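Local coordinates for polysaccharide deacetylase-like protein (Bacillus anthracis, PDB 4V33) that probably removes acetyl groups from cell-wall polysaccharide by zinc-dependent hydrolysis and is required for osmotic stability and cell shape, at residues L163-A168 against V344-T349; N169-M174 against L218-D223; T59-H64 against S136-E141; Y77-T82 against F117-I122. One frame throughout, in Å; residues are numbered along the deposited sequence.

Contact 1. Residues L163-A168 against V344-T349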
# COMPACT_ATOMS: atom_id res chain seq x y z
N LEU A 163 -1.38 -14.05 19.75
CA LEU A 163 -0.46 -13.79 18.65
C LEU A 163 -0.31 -14.96 17.68
O LEU A 163 0.49 -14.89 16.75
CB LEU A 163 0.92 -13.41 19.20
CG LEU A 163 0.93 -12.14 20.05
CD1 LEU A 163 2.35 -11.86 20.54
CD2 LEU A 163 0.40 -10.96 19.27
N PHE A 164 -1.09 -16.02 17.89
CA PHE A 164 -1.09 -17.17 16.98
C PHE A 164 -2.33 -17.20 16.09
O PHE A 164 -3.44 -17.26 16.60
CB PHE A 164 -1.06 -18.48 17.75
CG PHE A 164 0.27 -18.80 18.37
CD1 PHE A 164 0.70 -18.12 19.49
CD2 PHE A 164 1.09 -19.78 17.82
CE1 PHE A 164 1.94 -18.41 20.06
CE2 PHE A 164 2.32 -20.07 18.38
CZ PHE A 164 2.74 -19.39 19.50
N VAL A 165 -2.12 -17.18 14.78
CA VAL A 165 -3.20 -17.46 13.83
C VAL A 165 -2.89 -18.81 13.18
O VAL A 165 -1.78 -19.03 12.71
CB VAL A 165 -3.32 -16.33 12.78
CG1 VAL A 165 -4.24 -16.73 11.62
CG2 VAL A 165 -3.81 -15.05 13.45
N SER A 166 -3.83 -19.74 13.19
CA SER A 166 -3.55 -21.06 12.64
C SER A 166 -3.31 -20.99 11.15
O SER A 166 -3.84 -20.11 10.48
CB SER A 166 -4.70 -22.02 12.93
OG SER A 166 -5.87 -21.62 12.24
N PRO A 167 -2.50 -21.91 10.60
CA PRO A 167 -2.31 -21.93 9.15
C PRO A 167 -3.64 -22.04 8.39
O PRO A 167 -3.78 -21.41 7.34
CB PRO A 167 -1.42 -23.15 8.93
CG PRO A 167 -0.59 -23.21 10.20
CD PRO A 167 -1.54 -22.80 11.30
N ALA A 168 -4.59 -22.82 8.92
CA ALA A 168 -5.90 -22.92 8.28
C ALA A 168 -6.64 -21.59 8.24
O ALA A 168 -7.18 -21.20 7.20
CB ALA A 168 -6.75 -23.99 8.96
N VAL A 344 -3.77 -2.89 11.11
CA VAL A 344 -4.93 -3.68 11.53
C VAL A 344 -4.43 -4.98 12.16
O VAL A 344 -3.82 -5.82 11.48
CB VAL A 344 -5.85 -3.98 10.32
CG1 VAL A 344 -7.03 -4.85 10.76
CG2 VAL A 344 -6.34 -2.68 9.67
N ARG A 345 -4.69 -5.15 13.45
CA ARG A 345 -4.24 -6.34 14.18
C ARG A 345 -5.15 -7.53 13.90
O ARG A 345 -6.37 -7.42 14.04
CB ARG A 345 -4.22 -6.04 15.67
CG ARG A 345 -3.85 -7.22 16.54
CD ARG A 345 -3.85 -6.85 18.03
NE ARG A 345 -2.79 -5.91 18.39
CZ ARG A 345 -1.54 -6.27 18.67
NH1 ARG A 345 -1.18 -7.55 18.60
NH2 ARG A 345 -0.64 -5.35 19.00
N ILE A 346 -4.56 -8.65 13.49
CA ILE A 346 -5.32 -9.90 13.41
C ILE A 346 -5.07 -10.74 14.66
O ILE A 346 -3.93 -10.88 15.11
CB ILE A 346 -4.98 -10.69 12.13
CG1 ILE A 346 -5.18 -9.82 10.89
CG2 ILE A 346 -5.84 -11.96 12.07
CD1 ILE A 346 -6.52 -9.10 10.82
N HIS A 347 -6.14 -11.28 15.23
CA HIS A 347 -6.08 -12.02 16.49
C HIS A 347 -6.25 -13.52 16.27
O HIS A 347 -6.80 -13.95 15.26
CB HIS A 347 -7.21 -11.58 17.41
CG HIS A 347 -7.18 -10.13 17.77
ND1 HIS A 347 -6.52 -9.66 18.89
CD2 HIS A 347 -7.74 -9.05 17.18
CE1 HIS A 347 -6.67 -8.35 18.96
NE2 HIS A 347 -7.40 -7.95 17.94
N HIS A 348 -5.81 -14.30 17.25
CA HIS A 348 -6.06 -15.74 17.28
C HIS A 348 -7.52 -16.07 17.01
O HIS A 348 -7.84 -17.05 16.33
CB HIS A 348 -5.65 -16.30 18.64
CG HIS A 348 -5.90 -17.77 18.78
ND1 HIS A 348 -5.13 -18.73 18.16
CD2 HIS A 348 -6.85 -18.45 19.48
CE1 HIS A 348 -5.58 -19.93 18.48
NE2 HIS A 348 -6.63 -19.79 19.28
N THR A 349 -8.41 -15.25 17.56
CA THR A 349 -9.86 -15.50 17.48
C THR A 349 -10.55 -14.88 16.26
O THR A 349 -11.76 -15.07 16.08
CB THR A 349 -10.58 -14.96 18.72
OG1 THR A 349 -10.34 -13.55 18.84
CG2 THR A 349 -10.09 -15.66 19.99
O HOH W 1 -6.61 -18.25 13.98
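The imidazole of H348 meets F164 with its edge: the carbonyl oxygen of F164 lies almost in the ring plane, just off ND1. At the edge of the R345 guanidinium, also in plane, sits a methyl of L163, CD2 to NH1 3.8 Å. The H347 ring has R345 CG over one face, displaced toward the rim, and its ND1 is bonded to D162. H348 ND1 donates to F164 O over 2.7 Å. The bond is bent, with 145° at the hydrogen, and the donor is tilted 30° from the carbonyl plane. CG of H348 stands anti to its own backbone N (chi1 178°), which turns the ring toward F164 O. The backbone course separately brings H348 CA to 3.1 Å from F164 O, a CA-H...O contact. Alongside, V165 offers one methyl, CG2, to I346 CG2 at 3.9 Å and to the carbonyl oxygen of H347 at 3.7 Å. A water spans the two backbones, donating to H348 O (2.9 Å) and accepting from S166 N; the S166 side chain then caps helix 167-179 at N169 N. Strand 164-165 thus meets the end of barrel strand 341-345 as it leaves the sheet. Chemically, F164 O takes both a ring N-H and a CA-H from one residue, which ties ring and backbone of H348 to a single carbonyl, while V165 and L163 add methyl packing.

Contact 2. Residues N169-M174 against L218-D223; sequences NFEAQM and LQKLKD
K220 NZ is gripped by the E171 carboxylate and by a water. The direct salt bridge runs from NZ to E171 OE2, 2.9 Å, through the syn lone pair of that oxygen. The water donates to the other oxygen, E171 OE1, at 2.9 Å and also accepts from NZ, although that last distance is too short to trust. Both chains are extended and cross at about a right angle, and the lysine is exposed, so the pair closes the solvent side of the contact. Beneath it the packing is apolar. L221 CD1 presses on M174 CB at 3.5 Å, tighter than carbons usually sit, and M174 CG touches L218 CD2 at 3.9 Å. With CG beside its backbone N (chi1 -63°), M174 lays that atom 3.4 Å above the F170 ring plane, toward the rim. L218 CG approaches the same ring at its edge, 4.3 Å from CE2, while Y149 makes an edge-to-face stack with it. Just past the helix end, D223 forms a salt bridge with K178, a second tie to helix 167-179. Two helices packed side by side against a parallel sheet belong to the outer layer of the distorted beta/alpha barrel of polysaccharide deacetylases.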
# COMPACT_ATOMS: atom_id res chain seq x y z
N ASN A 169 -6.68 -20.88 9.36
CA ASN A 169 -7.34 -19.58 9.37
C ASN A 169 -6.60 -18.53 8.55
O ASN A 169 -7.22 -17.69 7.89
CB ASN A 169 -7.60 -19.10 10.80
CG ASN A 169 -8.71 -19.88 11.47
OD1 ASN A 169 -9.50 -20.53 10.80
ND2 ASN A 169 -8.77 -19.80 12.79
N PHE A 170 -5.26 -18.58 8.57
CA PHE A 170 -4.48 -17.69 7.73
C PHE A 170 -4.82 -17.92 6.26
O PHE A 170 -5.03 -16.97 5.50
CB PHE A 170 -2.97 -17.87 7.96
CG PHE A 170 -2.14 -17.02 7.05
CD1 PHE A 170 -2.10 -15.64 7.21
CD2 PHE A 170 -1.42 -17.60 6.00
CE1 PHE A 170 -1.36 -14.84 6.35
CE2 PHE A 170 -0.66 -16.80 5.13
CZ PHE A 170 -0.63 -15.42 5.31
N GLU A 171 -4.89 -19.19 5.85
CA GLU A 171 -5.24 -19.50 4.48
C GLU A 171 -6.62 -18.96 4.12
O GLU A 171 -6.82 -18.45 3.03
CB GLU A 171 -5.15 -21.01 4.21
CG GLU A 171 -5.47 -21.37 2.77
CD GLU A 171 -5.14 -22.80 2.42
OE1 GLU A 171 -4.30 -23.42 3.11
OE2 GLU A 171 -5.72 -23.31 1.43
N ALA A 172 -7.58 -19.08 5.05
CA ALA A 172 -8.94 -18.63 4.79
C ALA A 172 -8.97 -17.12 4.60
O ALA A 172 -9.71 -16.60 3.77
CB ALA A 172 -9.88 -19.06 5.91
N GLN A 173 -8.15 -16.41 5.38
CA GLN A 173 -8.05 -14.96 5.29
C GLN A 173 -7.42 -14.53 3.97
O GLN A 173 -7.92 -13.63 3.28
CB GLN A 173 -7.28 -14.41 6.49
CG GLN A 173 -8.08 -14.56 7.79
CD GLN A 173 -7.21 -14.52 9.04
OE1 GLN A 173 -6.07 -14.06 9.01
NE2 GLN A 173 -7.76 -15.01 10.14
N MET A 174 -6.33 -15.20 3.59
CA MET A 174 -5.69 -14.90 2.31
C MET A 174 -6.60 -15.27 1.14
O MET A 174 -6.62 -14.57 0.12
CB MET A 174 -4.34 -15.61 2.20
CG MET A 174 -3.33 -15.15 3.24
SD MET A 174 -2.87 -13.39 3.15
CE MET A 174 -3.87 -12.70 4.46
N LEU A 218 0.91 -18.90 0.97
CA LEU A 218 0.94 -17.95 -0.14
C LEU A 218 1.39 -18.58 -1.46
O LEU A 218 0.85 -18.26 -2.53
CB LEU A 218 1.78 -16.72 0.23
CG LEU A 218 1.20 -15.86 1.36
CD1 LEU A 218 2.18 -14.73 1.72
CD2 LEU A 218 -0.17 -15.30 0.97
N GLN A 219 2.36 -19.49 -1.40
CA GLN A 219 2.77 -20.22 -2.60
C GLN A 219 1.62 -21.05 -3.17
O GLN A 219 1.45 -21.14 -4.38
CB GLN A 219 3.94 -21.16 -2.28
CG GLN A 219 5.26 -20.47 -2.07
CD GLN A 219 6.37 -21.46 -1.83
OE1 GLN A 219 6.33 -22.23 -0.87
NE2 GLN A 219 7.36 -21.47 -2.72
N LYS A 220 0.84 -21.66 -2.28
CA LYS A 220 -0.29 -22.47 -2.70
C LYS A 220 -1.35 -21.62 -3.41
O LYS A 220 -1.85 -22.00 -4.47
CB LYS A 220 -0.91 -23.18 -1.50
CG LYS A 220 -2.17 -23.97 -1.84
CD LYS A 220 -2.81 -24.56 -0.59
CE LYS A 220 -4.14 -25.23 -0.93
NZ LYS A 220 -4.81 -25.77 0.28
N LEU A 221 -1.68 -20.47 -2.82
CA LEU A 221 -2.75 -19.63 -3.35
C LEU A 221 -2.34 -18.89 -4.61
O LEU A 221 -3.18 -18.51 -5.43
CB LEU A 221 -3.23 -18.64 -2.28
CG LEU A 221 -3.94 -19.29 -1.09
CD1 LEU A 221 -4.33 -18.25 -0.04
CD2 LEU A 221 -5.16 -20.07 -1.55
N LYS A 222 -1.03 -18.69 -4.77
CA LYS A 222 -0.50 -18.03 -5.95
C LYS A 222 -0.86 -18.80 -7.21
O LYS A 222 -0.71 -20.02 -7.27
CB LYS A 222 1.02 -17.89 -5.83
CG LYS A 222 1.69 -17.24 -7.04
CD LYS A 222 3.17 -16.97 -6.75
CE LYS A 222 3.90 -16.45 -7.97
NZ LYS A 222 3.39 -15.12 -8.40
N ASP A 223 -1.36 -18.07 -8.21
CA ASP A 223 -1.66 -18.66 -9.52
C ASP A 223 -1.62 -17.60 -10.61
O ASP A 223 -1.07 -16.52 -10.40
CB ASP A 223 -3.00 -19.43 -9.50
CG ASP A 223 -4.20 -18.53 -9.23
OD1 ASP A 223 -4.13 -17.30 -9.41
OD2 ASP A 223 -5.25 -19.09 -8.85
O HOH W 2 -3.38 -26.03 2.37

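Contact 3. Residues T59-H64 against S136-E141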
# COMPACT_ATOMS: atom_id res chain seq x y z
N THR A 59 -14.68 13.58 -2.69
CA THR A 59 -15.29 12.58 -3.56
C THR A 59 -15.60 13.17 -4.92
O THR A 59 -15.97 12.44 -5.85
CB THR A 59 -16.60 12.03 -2.97
OG1 THR A 59 -17.54 13.11 -2.82
CG2 THR A 59 -16.34 11.39 -1.61
N ASN A 60 -15.47 14.48 -5.04
CA ASN A 60 -15.74 15.15 -6.31
C ASN A 60 -14.98 16.46 -6.47
O ASN A 60 -14.35 16.96 -5.53
CB ASN A 60 -17.25 15.36 -6.51
CG ASN A 60 -17.89 16.18 -5.40
OD1 ASN A 60 -17.35 17.19 -4.96
ND2 ASN A 60 -19.06 15.73 -4.95
N THR A 61 -15.03 17.01 -7.68
CA THR A 61 -14.41 18.29 -7.99
C THR A 61 -14.92 18.76 -9.34
O THR A 61 -15.84 18.16 -9.91
CB THR A 61 -12.87 18.18 -8.05
OG1 THR A 61 -12.30 19.48 -8.24
CG2 THR A 61 -12.42 17.26 -9.19
N THR A 62 -14.35 19.84 -9.85
CA THR A 62 -14.67 20.31 -11.19
C THR A 62 -13.39 20.48 -11.99
O THR A 62 -12.44 21.11 -11.52
CB THR A 62 -15.45 21.63 -11.16
OG1 THR A 62 -16.65 21.46 -10.40
CG2 THR A 62 -15.80 22.08 -12.57
N ILE A 63 -13.36 19.92 -13.19
CA ILE A 63 -12.21 20.01 -14.07
C ILE A 63 -12.37 21.20 -15.03
O ILE A 63 -13.46 21.48 -15.50
CB ILE A 63 -12.03 18.70 -14.88
CG1 ILE A 63 -11.78 17.53 -13.92
CG2 ILE A 63 -10.90 18.82 -15.89
CD1 ILE A 63 -11.93 16.17 -14.57
N HIS A 64 -11.27 21.90 -15.29
CA HIS A 64 -11.29 23.01 -16.24
C HIS A 64 -10.11 22.91 -17.19
O HIS A 64 -9.12 22.23 -16.89
CB HIS A 64 -11.19 24.35 -15.51
CG HIS A 64 -12.23 24.53 -14.44
ND1 HIS A 64 -13.49 25.02 -14.70
CD2 HIS A 64 -12.17 24.31 -13.10
CE1 HIS A 64 -14.17 25.08 -13.57
NE2 HIS A 64 -13.40 24.65 -12.59
N SER A 136 -3.46 14.57 -18.17
CA SER A 136 -3.16 14.77 -16.76
C SER A 136 -3.76 13.62 -15.97
O SER A 136 -4.14 12.59 -16.53
CB SER A 136 -3.73 16.11 -16.27
OG SER A 136 -3.21 16.46 -14.99
N ALA A 137 -3.83 13.80 -14.66
CA ALA A 137 -4.42 12.82 -13.78
C ALA A 137 -4.94 13.51 -12.53
O ALA A 137 -4.52 14.62 -12.19
CB ALA A 137 -3.40 11.75 -13.40
N ILE A 138 -5.89 12.85 -11.87
CA ILE A 138 -6.38 13.30 -10.58
C ILE A 138 -6.46 12.09 -9.67
O ILE A 138 -6.86 11.01 -10.09
CB ILE A 138 -7.76 13.97 -10.71
CG1 ILE A 138 -8.24 14.46 -9.34
CG2 ILE A 138 -8.78 13.04 -11.36
CD1 ILE A 138 -9.43 15.38 -9.41
N THR A 139 -6.06 12.27 -8.41
CA THR A 139 -6.04 11.15 -7.48
C THR A 139 -6.92 11.39 -6.26
O THR A 139 -6.71 12.34 -5.51
CB THR A 139 -4.60 10.83 -7.02
OG1 THR A 139 -3.81 10.45 -8.16
CG2 THR A 139 -4.62 9.68 -6.01
N PHE A 140 -7.91 10.52 -6.09
CA PHE A 140 -8.71 10.48 -4.88
C PHE A 140 -8.13 9.40 -3.97
O PHE A 140 -8.29 8.21 -4.23
CB PHE A 140 -10.18 10.19 -5.22
CG PHE A 140 -10.85 11.32 -5.96
CD1 PHE A 140 -10.76 11.42 -7.34
CD2 PHE A 140 -11.52 12.31 -5.27
CE1 PHE A 140 -11.35 12.47 -8.01
CE2 PHE A 140 -12.12 13.37 -5.94
CZ PHE A 140 -12.03 13.45 -7.31
N GLU A 141 -7.42 9.83 -2.93
CA GLU A 141 -6.62 8.92 -2.11
C GLU A 141 -7.39 7.71 -1.62
O GLU A 141 -8.49 7.83 -1.09
CB GLU A 141 -6.02 9.65 -0.90
CG GLU A 141 -4.96 10.68 -1.26
CD GLU A 141 -3.72 10.06 -1.89
OE1 GLU A 141 -3.49 8.85 -1.70
OE2 GLU A 141 -2.97 10.79 -2.57
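T61 carries OG1 anti to its backbone N (chi1 -175°), which leaves the methyl CG2 between N and the carbonyl carbon, while I138 has CG1 anti to its own N (chi1 -179°) and reaches out from the facing strand. The two side chains come tip to tip: T61 CG2 meets I138 CD1 at 3.5 Å, a snug methyl-methyl contact. The polar branch of T61 turns to another job, OG1 being hydrogen-bonded to N52 O, just past strand 48-51. F140 packs beside this pair. Its CE2 comes against the peptide between T59 and N60, 3.6 Å from T59 C and likewise 3.6 Å from N60 N, while CZ lies 4.3 Å from T61 CG2. The aromatic therefore packs on backbone as much as on side chain. N60 points away from the contact, and its ND2 is held by D106. Strands 60-64 and 136-140 run nearly antiparallel, at 168°, with their axes 9.7 Å apart, a separation that suits face-to-face sheets and is far too wide for backbone pairing. I138 also lies on Y51, F117 and I119. This is side-chain packing between the three-stranded and four-stranded sheets of a beta sandwich, as expected of the fibronectin type III domain.

Contact 4. Residues Y77-T82 against F117-I122; sequences YKIWRT and FQIEAI
W80 lies under Q118, whose CB sits over one face of the indole, 3.7 Å from the centroid of the six-membered ring and only 18° off its normal. The tryptophan gets there because its CG stands between backbone N and carbonyl carbon (chi1 69°), which swings the ring across to the neighbouring strand. E120 comes at the ring's edge instead: its OE2 is 3.7 Å from W80 CH2, with the carboxylate plane nearly perpendicular to the indole. Beyond the ring, the Q118 amide donates from NE2 to T82 OG1, 3.0 Å and almost straight at 165°, and that hydroxyl is also bonded to E116. K78 runs beside E120, but K78 NZ to E120 OE1 is a long salt bridge; a water joins them, 2.7 Å from OE1, while the other carboxylate oxygen pairs with K86. Underneath is the antiparallel pairing of strands 74-81 and 115-124, the central pair of the four-stranded sheet in the fibronectin type III sandwich. K78 with E120 and W80 with Q118 are the hydrogen-bonded pairs; K78 N to E120 O and E120 N to K78 O both measure 2.8 Å, whereas W80 N to Q118 O is longer at 3.2 Å. The opposite face is largely apolar, with R81, salt-bridged to D84, toward one end. There Y77 CD1 touches I119 CG2, at the edge of the phenol ring, and I79 lies side by side with I119, CG1 to CG1 4.2 Å. I63 and M65 of strand 60-66 pack on this face from the second sheet, and the Y77 hydroxyl bonds to F101 O.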
# COMPACT_ATOMS: atom_id res chain seq x y z
N TYR A 77 -13.14 14.88 -22.61
CA TYR A 77 -12.21 14.33 -21.63
C TYR A 77 -12.36 12.82 -21.57
O TYR A 77 -13.39 12.31 -21.12
CB TYR A 77 -12.50 14.89 -20.23
CG TYR A 77 -12.40 16.39 -20.09
CD1 TYR A 77 -11.19 16.99 -19.77
CD2 TYR A 77 -13.52 17.20 -20.24
CE1 TYR A 77 -11.09 18.37 -19.61
CE2 TYR A 77 -13.43 18.59 -20.09
CZ TYR A 77 -12.21 19.16 -19.77
OH TYR A 77 -12.10 20.53 -19.61
N LYS A 78 -11.33 12.10 -22.02
CA LYS A 78 -11.33 10.65 -21.90
C LYS A 78 -10.74 10.32 -20.53
O LYS A 78 -9.62 10.73 -20.22
CB LYS A 78 -10.49 10.00 -23.00
CG LYS A 78 -10.49 8.47 -22.91
CD LYS A 78 -9.48 7.85 -23.87
CE LYS A 78 -9.88 8.06 -25.31
NZ LYS A 78 -8.95 7.35 -26.25
N ILE A 79 -11.51 9.61 -19.72
CA ILE A 79 -11.11 9.37 -18.34
C ILE A 79 -11.24 7.90 -18.01
O ILE A 79 -12.22 7.24 -18.39
CB ILE A 79 -11.97 10.19 -17.36
CG1 ILE A 79 -11.87 11.68 -17.70
CG2 ILE A 79 -11.54 9.94 -15.92
CD1 ILE A 79 -12.66 12.59 -16.78
N TRP A 80 -10.24 7.38 -17.31
CA TRP A 80 -10.31 6.02 -16.79
C TRP A 80 -9.54 5.91 -15.49
O TRP A 80 -8.66 6.72 -15.20
CB TRP A 80 -9.77 5.01 -17.80
CG TRP A 80 -8.29 5.05 -18.05
CD1 TRP A 80 -7.34 4.25 -17.48
CD2 TRP A 80 -7.60 5.91 -18.96
NE1 TRP A 80 -6.10 4.57 -17.98
CE2 TRP A 80 -6.24 5.58 -18.89
CE3 TRP A 80 -8.01 6.92 -19.84
CZ2 TRP A 80 -5.27 6.24 -19.66
CZ3 TRP A 80 -7.05 7.57 -20.60
CH2 TRP A 80 -5.70 7.23 -20.50
N ARG A 81 -9.88 4.90 -14.70
CA ARG A 81 -9.12 4.60 -13.50
C ARG A 81 -7.93 3.77 -13.89
O ARG A 81 -8.09 2.73 -14.53
CB ARG A 81 -9.96 3.78 -12.54
CG ARG A 81 -10.99 4.56 -11.83
CD ARG A 81 -11.69 3.74 -10.77
NE ARG A 81 -10.84 3.40 -9.63
CZ ARG A 81 -10.42 2.18 -9.35
NH1 ARG A 81 -10.74 1.17 -10.13
NH2 ARG A 81 -9.67 1.96 -8.27
N THR A 82 -6.75 4.20 -13.48
CA THR A 82 -5.52 3.48 -13.78
C THR A 82 -5.64 2.00 -13.40
O THR A 82 -5.23 1.11 -14.16
CB THR A 82 -4.34 4.12 -13.06
OG1 THR A 82 -4.19 5.46 -13.53
CG2 THR A 82 -3.06 3.34 -13.31
N PHE A 117 -7.08 8.60 -11.48
CA PHE A 117 -7.83 8.65 -12.72
C PHE A 117 -6.99 9.39 -13.75
O PHE A 117 -6.55 10.51 -13.49
CB PHE A 117 -9.14 9.41 -12.53
CG PHE A 117 -10.14 8.72 -11.63
CD1 PHE A 117 -9.98 8.73 -10.25
CD2 PHE A 117 -11.25 8.09 -12.17
CE1 PHE A 117 -10.91 8.11 -9.43
CE2 PHE A 117 -12.18 7.48 -11.35
CZ PHE A 117 -12.00 7.47 -9.97
N GLN A 118 -6.77 8.78 -14.91
CA GLN A 118 -6.08 9.46 -16.00
C GLN A 118 -7.07 10.24 -16.86
O GLN A 118 -8.22 9.83 -17.02
CB GLN A 118 -5.27 8.46 -16.83
CG GLN A 118 -4.10 7.90 -16.02
CD GLN A 118 -3.20 6.98 -16.80
OE1 GLN A 118 -2.67 7.35 -17.85
NE2 GLN A 118 -3.00 5.77 -16.29
N ILE A 119 -6.61 11.37 -17.39
CA ILE A 119 -7.45 12.26 -18.18
C ILE A 119 -6.72 12.64 -19.46
O ILE A 119 -5.61 13.17 -19.41
CB ILE A 119 -7.78 13.57 -17.40
CG1 ILE A 119 -8.39 13.25 -16.03
CG2 ILE A 119 -8.71 14.46 -18.24
CD1 ILE A 119 -8.45 14.45 -15.09
N GLU A 120 -7.33 12.36 -20.61
CA GLU A 120 -6.81 12.82 -21.90
C GLU A 120 -7.84 13.73 -22.53
O GLU A 120 -8.97 13.31 -22.77
CB GLU A 120 -6.58 11.66 -22.86
CG GLU A 120 -5.53 10.65 -22.48
CD GLU A 120 -5.34 9.61 -23.59
OE1 GLU A 120 -6.16 9.59 -24.54
OE2 GLU A 120 -4.38 8.83 -23.51
N ALA A 121 -7.44 14.96 -22.83
CA ALA A 121 -8.36 15.92 -23.41
C ALA A 121 -8.09 16.16 -24.88
O ALA A 121 -6.94 16.31 -25.29
CB ALA A 121 -8.29 17.23 -22.66
N ILE A 122 -9.15 16.19 -25.67
CA ILE A 122 -9.08 16.62 -27.06
C ILE A 122 -10.08 17.74 -27.27
O ILE A 122 -11.05 17.87 -26.52
CB ILE A 122 -9.37 15.48 -28.07
CG1 ILE A 122 -10.83 15.02 -28.00
CG2 ILE A 122 -8.40 14.32 -27.87
CD1 ILE A 122 -11.19 13.95 -29.02
O HOH W 3 -6.34 7.62 -26.37

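The four contacts fall into two domains. Contacts 3 and 4 belong to the sandwich, their centres about 10 Å apart, and they share its four-stranded sheet: F117 N to I138 O, 2.8 Å, and S136 N to I119 O, 2.9 Å, are probable hydrogen bonds between them. Contacts 1 and 2 lie in the deacetylase domain, about 14 Å between centres, joined through helix 167-179 where V165 CG1 touches F170 N at 3.7 Å. Contact 1 is about 39 Å from contact 3 between centres. It also lies near the zinc held by D206, H264 and H268: the L163 side chain is about 7 Å from the metal, and that of R345 about 6 Å from a bound acetate.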